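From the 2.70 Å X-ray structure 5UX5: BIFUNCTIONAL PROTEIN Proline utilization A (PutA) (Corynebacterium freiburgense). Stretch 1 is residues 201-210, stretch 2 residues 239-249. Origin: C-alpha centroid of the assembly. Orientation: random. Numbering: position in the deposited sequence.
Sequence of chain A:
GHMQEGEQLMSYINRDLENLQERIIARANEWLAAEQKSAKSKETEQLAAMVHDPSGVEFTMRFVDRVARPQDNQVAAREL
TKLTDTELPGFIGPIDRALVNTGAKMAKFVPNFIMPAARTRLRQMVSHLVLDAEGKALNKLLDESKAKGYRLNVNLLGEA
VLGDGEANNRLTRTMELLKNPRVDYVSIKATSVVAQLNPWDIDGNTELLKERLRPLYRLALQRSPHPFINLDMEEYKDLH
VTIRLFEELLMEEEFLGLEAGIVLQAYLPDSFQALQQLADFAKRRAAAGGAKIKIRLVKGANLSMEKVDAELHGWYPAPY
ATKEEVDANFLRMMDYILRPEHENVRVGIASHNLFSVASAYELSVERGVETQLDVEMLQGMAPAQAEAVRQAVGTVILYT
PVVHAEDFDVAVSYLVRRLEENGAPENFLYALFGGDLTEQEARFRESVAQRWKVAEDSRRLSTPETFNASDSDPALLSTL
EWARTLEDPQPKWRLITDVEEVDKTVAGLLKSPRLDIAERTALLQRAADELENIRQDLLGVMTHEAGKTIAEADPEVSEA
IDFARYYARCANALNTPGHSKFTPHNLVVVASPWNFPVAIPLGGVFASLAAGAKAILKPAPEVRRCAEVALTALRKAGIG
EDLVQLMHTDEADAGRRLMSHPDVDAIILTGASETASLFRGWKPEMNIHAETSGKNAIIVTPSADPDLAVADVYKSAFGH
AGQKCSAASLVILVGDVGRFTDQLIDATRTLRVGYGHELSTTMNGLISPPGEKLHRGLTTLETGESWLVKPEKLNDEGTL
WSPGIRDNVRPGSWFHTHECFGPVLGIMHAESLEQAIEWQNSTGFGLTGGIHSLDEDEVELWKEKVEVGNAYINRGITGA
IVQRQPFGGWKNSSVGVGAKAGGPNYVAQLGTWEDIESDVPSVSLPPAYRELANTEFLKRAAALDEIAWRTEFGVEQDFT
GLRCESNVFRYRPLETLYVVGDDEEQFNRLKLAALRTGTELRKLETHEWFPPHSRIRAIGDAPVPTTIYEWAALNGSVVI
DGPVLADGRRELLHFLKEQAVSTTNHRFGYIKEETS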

# COMPACT_ATOMS: atom_id res chain seq x y z
N ASP A 201 -4.54 -15.87 5.80
CA ASP A 201 -5.14 -16.89 6.66
C ASP A 201 -6.24 -17.57 5.87
O ASP A 201 -7.42 -17.33 6.12
CB ASP A 201 -5.67 -16.26 7.94
CG ASP A 201 -6.19 -17.30 8.93
OD1 ASP A 201 -5.72 -18.46 8.85
OD2 ASP A 201 -7.06 -16.97 9.78
N ILE A 202 -5.86 -18.43 4.91
CA ILE A 202 -6.88 -19.09 4.10
C ILE A 202 -7.66 -20.10 4.93
O ILE A 202 -8.89 -20.14 4.85
CB ILE A 202 -6.26 -19.75 2.85
CG1 ILE A 202 -7.36 -20.09 1.85
CG2 ILE A 202 -5.54 -21.02 3.16
CD1 ILE A 202 -6.85 -20.51 0.52
N ASP A 203 -6.98 -20.82 5.85
CA ASP A 203 -7.64 -21.83 6.69
C ASP A 203 -8.69 -21.18 7.58
O ASP A 203 -9.82 -21.69 7.70
CB ASP A 203 -6.64 -22.58 7.59
CG ASP A 203 -5.53 -23.32 6.83
OD1 ASP A 203 -5.64 -23.58 5.61
OD2 ASP A 203 -4.53 -23.70 7.48
N GLY A 204 -8.33 -20.07 8.22
CA GLY A 204 -9.26 -19.39 9.10
C GLY A 204 -10.37 -18.70 8.35
O GLY A 204 -11.52 -18.69 8.80
N ASN A 205 -10.05 -18.11 7.21
CA ASN A 205 -11.09 -17.48 6.42
C ASN A 205 -12.12 -18.51 5.97
O ASN A 205 -13.32 -18.24 5.98
CB ASN A 205 -10.47 -16.75 5.23
CG ASN A 205 -9.65 -15.54 5.66
OD1 ASN A 205 -9.32 -15.37 6.83
ND2 ASN A 205 -9.33 -14.68 4.71
N THR A 206 -11.65 -19.71 5.59
CA THR A 206 -12.55 -20.78 5.16
C THR A 206 -13.51 -21.16 6.27
O THR A 206 -14.72 -21.27 6.04
CB THR A 206 -11.78 -22.02 4.71
OG1 THR A 206 -10.99 -21.71 3.56
CG2 THR A 206 -12.75 -23.09 4.32
N GLU A 207 -12.99 -21.36 7.48
CA GLU A 207 -13.82 -21.78 8.60
C GLU A 207 -14.81 -20.69 8.97
O GLU A 207 -15.97 -20.98 9.28
CB GLU A 207 -12.95 -22.14 9.80
CG GLU A 207 -12.14 -23.41 9.60
CD GLU A 207 -13.01 -24.67 9.45
OE1 GLU A 207 -13.88 -24.91 10.31
OE2 GLU A 207 -12.82 -25.40 8.45
N LEU A 208 -14.39 -19.44 8.90
CA LEU A 208 -15.30 -18.36 9.23
C LEU A 208 -16.41 -18.28 8.20
O LEU A 208 -17.58 -18.09 8.56
CB LEU A 208 -14.54 -17.03 9.31
CG LEU A 208 -15.33 -15.85 9.90
CD1 LEU A 208 -15.95 -16.23 11.23
CD2 LEU A 208 -14.53 -14.57 10.03
N LEU A 209 -16.08 -18.44 6.93
CA LEU A 209 -17.10 -18.35 5.88
C LEU A 209 -18.11 -19.50 5.98
O LEU A 209 -19.32 -19.29 5.80
CB LEU A 209 -16.42 -18.33 4.50
CG LEU A 209 -15.70 -17.00 4.17
CD1 LEU A 209 -14.56 -17.27 3.24
CD2 LEU A 209 -16.65 -15.96 3.58
N LYS A 210 -17.62 -20.71 6.26
CA LYS A 210 -18.51 -21.84 6.43
C LYS A 210 -19.38 -21.65 7.67
O LYS A 210 -20.58 -21.93 7.63
CB LYS A 210 -17.70 -23.13 6.52
CG LYS A 210 -17.12 -23.56 5.18
CD LYS A 210 -16.50 -24.93 5.27
CE LYS A 210 -15.51 -25.01 6.42
NZ LYS A 210 -14.78 -26.32 6.44
N LEU A 239 -10.07 -16.11 -5.18
CA LEU A 239 -10.16 -17.28 -6.04
C LEU A 239 -10.07 -18.59 -5.25
O LEU A 239 -10.96 -19.44 -5.35
CB LEU A 239 -9.08 -17.23 -7.11
CG LEU A 239 -9.21 -18.48 -7.98
CD1 LEU A 239 -10.49 -18.45 -8.82
CD2 LEU A 239 -7.97 -18.62 -8.81
N HIS A 240 -8.97 -18.80 -4.54
CA HIS A 240 -8.80 -20.10 -3.91
C HIS A 240 -9.68 -20.26 -2.66
O HIS A 240 -10.17 -21.37 -2.39
CB HIS A 240 -7.33 -20.36 -3.63
CG HIS A 240 -6.53 -20.50 -4.87
ND1 HIS A 240 -5.67 -19.52 -5.32
CD2 HIS A 240 -6.51 -21.47 -5.81
CE1 HIS A 240 -5.12 -19.90 -6.46
NE2 HIS A 240 -5.62 -21.08 -6.78
N VAL A 241 -9.88 -19.20 -1.88
CA VAL A 241 -10.70 -19.32 -0.69
C VAL A 241 -12.13 -19.65 -1.06
O VAL A 241 -12.81 -20.40 -0.34
CB VAL A 241 -10.64 -18.04 0.16
CG1 VAL A 241 -11.24 -16.91 -0.61
CG2 VAL A 241 -11.44 -18.23 1.45
N THR A 242 -12.63 -19.09 -2.17
CA THR A 242 -14.01 -19.34 -2.56
C THR A 242 -14.20 -20.75 -3.10
O THR A 242 -15.17 -21.42 -2.76
CB THR A 242 -14.47 -18.31 -3.60
OG1 THR A 242 -14.27 -16.99 -3.09
CG2 THR A 242 -15.94 -18.52 -3.88
N ILE A 243 -13.28 -21.22 -3.96
CA ILE A 243 -13.34 -22.61 -4.43
C ILE A 243 -13.27 -23.55 -3.25
O ILE A 243 -13.95 -24.58 -3.21
CB ILE A 243 -12.21 -22.91 -5.42
CG1 ILE A 243 -12.41 -22.19 -6.74
CG2 ILE A 243 -12.08 -24.40 -5.64
CD1 ILE A 243 -11.13 -22.13 -7.50
N ARG A 244 -12.39 -23.24 -2.29
CA ARG A 244 -12.26 -24.09 -1.12
C ARG A 244 -13.52 -24.03 -0.26
O ARG A 244 -13.98 -25.05 0.28
CB ARG A 244 -11.04 -23.69 -0.31
CG ARG A 244 -10.83 -24.56 0.86
CD ARG A 244 -9.55 -24.23 1.52
NE ARG A 244 -9.51 -24.78 2.86
CZ ARG A 244 -8.50 -24.62 3.70
NH1 ARG A 244 -7.44 -23.91 3.31
NH2 ARG A 244 -8.55 -25.15 4.90
N LEU A 245 -14.08 -22.84 -0.11
CA LEU A 245 -15.34 -22.72 0.60
C LEU A 245 -16.41 -23.57 -0.06
O LEU A 245 -17.08 -24.37 0.59
CB LEU A 245 -15.74 -21.24 0.64
CG LEU A 245 -17.21 -20.88 0.77
CD1 LEU A 245 -17.69 -21.30 2.14
CD2 LEU A 245 -17.36 -19.39 0.52
N PHE A 246 -16.53 -23.46 -1.39
CA PHE A 246 -17.52 -24.20 -2.16
C PHE A 246 -17.37 -25.71 -1.96
O PHE A 246 -18.35 -26.39 -1.64
CB PHE A 246 -17.35 -23.83 -3.62
CG PHE A 246 -18.43 -24.32 -4.54
CD1 PHE A 246 -19.72 -23.84 -4.44
CD2 PHE A 246 -18.12 -25.16 -5.61
CE1 PHE A 246 -20.71 -24.26 -5.36
CE2 PHE A 246 -19.08 -25.57 -6.52
CZ PHE A 246 -20.38 -25.12 -6.40
N GLU A 247 -16.15 -26.24 -2.10
CA GLU A 247 -15.98 -27.69 -2.11
C GLU A 247 -16.08 -28.29 -0.72
O GLU A 247 -16.67 -29.36 -0.54
CB GLU A 247 -14.64 -28.06 -2.75
CG GLU A 247 -14.65 -27.72 -4.22
CD GLU A 247 -13.38 -28.06 -4.97
OE1 GLU A 247 -13.25 -27.55 -6.08
OE2 GLU A 247 -12.49 -28.79 -4.46
N GLU A 248 -15.54 -27.62 0.29
CA GLU A 248 -15.70 -28.17 1.63
C GLU A 248 -17.17 -28.16 2.04
O GLU A 248 -17.71 -29.19 2.48
CB GLU A 248 -14.83 -27.37 2.59
CG GLU A 248 -13.35 -27.66 2.44
CD GLU A 248 -12.53 -26.99 3.53
OE1 GLU A 248 -11.27 -26.99 3.43
OE2 GLU A 248 -13.16 -26.45 4.47
N LEU A 249 -17.87 -27.05 1.81
CA LEU A 249 -19.24 -26.92 2.30
C LEU A 249 -20.16 -27.92 1.63
O LEU A 249 -20.99 -28.56 2.30
CB LEU A 249 -19.75 -25.50 2.08
CG LEU A 249 -20.93 -25.07 2.92
CD1 LEU A 249 -20.57 -25.18 4.38
CD2 LEU A 249 -21.29 -23.63 2.58

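A chain of alternating charges runs along one side of this helix pair, and it passes from one helix to the other and back. Asp-203 binds Arg-244, Arg-244 binds Glu-248, Glu-248 binds Lys-210, and Lys-210 returns to Glu-207. Four salt bridges thus link five side chains, two of them between the helices and two within a helix. The arrangement illustrates a general principle: where two helices meet over an apolar seam, charged residues beside it can be joined into a network in which salt bridges within each helix connect to those between the helices.

The backbone sets the register. Helix 202-210 and helix 239-249 run in broadly the same direction, with 49° between their axes and a closest approach of 9.6 Å. The CA atoms of Thr-206 and Leu-245 lie 5.7 Å apart, those of Ile-202 and Val-241 6.1 Å, and those of Lys-210 and Leu-249 6.6 Å. These pairs recur every four residues on both helices, close to one helical turn. The first helix is capped at its start by Asp-201, whose OD1 accepts from Gly-204 N at 3.1 Å and so satisfies an amide that has no earlier helical carbonyl to bond.

Apolar packing centres on Val-241, a knob seated among Ile-202, Asn-205, Thr-206 and Leu-209. Val-241 CG2 lies 3.7 Å from Leu-209 CD1, and Val-241 CB is 4.2 Å from Ile-202 CG1. One turn further on, Leu-245 takes over: its CD1 approaches Leu-209 CB at 4.0 Å and Lys-210 CG at 3.8 Å. Lys-210 therefore serves two chemistries, since its CG also lies 3.9 Å from Leu-249 CD1 while its ammonium reaches the charged network.

Within that network, the first link is made at the edge of the Arg-244 guanidinium. Arg-244 NH1 donates to Asp-203 OD1 at 2.9 Å with a nearly straight geometry, whereas the bond from Arg-244 NH2 to the same Asp-203 OD1, at 3.4 Å, is weak. The CA-to-CB bond of Asp-203 points away overall, but its carboxylate comes nearer and meets the extended arginine. Arg-244 NE is left to donate to Glu-248 OE1 at 2.9 Å, one turn along its own helix. The other oxygen of that carboxylate, Glu-248 OE2, accepts from Lys-210 NZ at 2.6 Å, and Lys-210 NZ also donates to Glu-207 OE2 at 3.0 Å. The shared ammonium can offset the repulsion between the two carboxylates, whose atoms Glu-207 OE2 and Glu-248 OE2 are 4.1 Å apart.

Thr-206 lies between the two regimes. Its OG1 sits over one face of the Arg-244 guanidinium, yet it makes no hydrogen bond to Arg-244 NE; the hydroxyl instead donates to Ile-202 O, 2.9 Å from Thr-206 OG1, within its own helix. Thr-206 CG2 lies 3.4 Å from Glu-248 OE2. Together the two stretches bury 601 Å², with apolar side chains meeting beside a connected series of salt bridges.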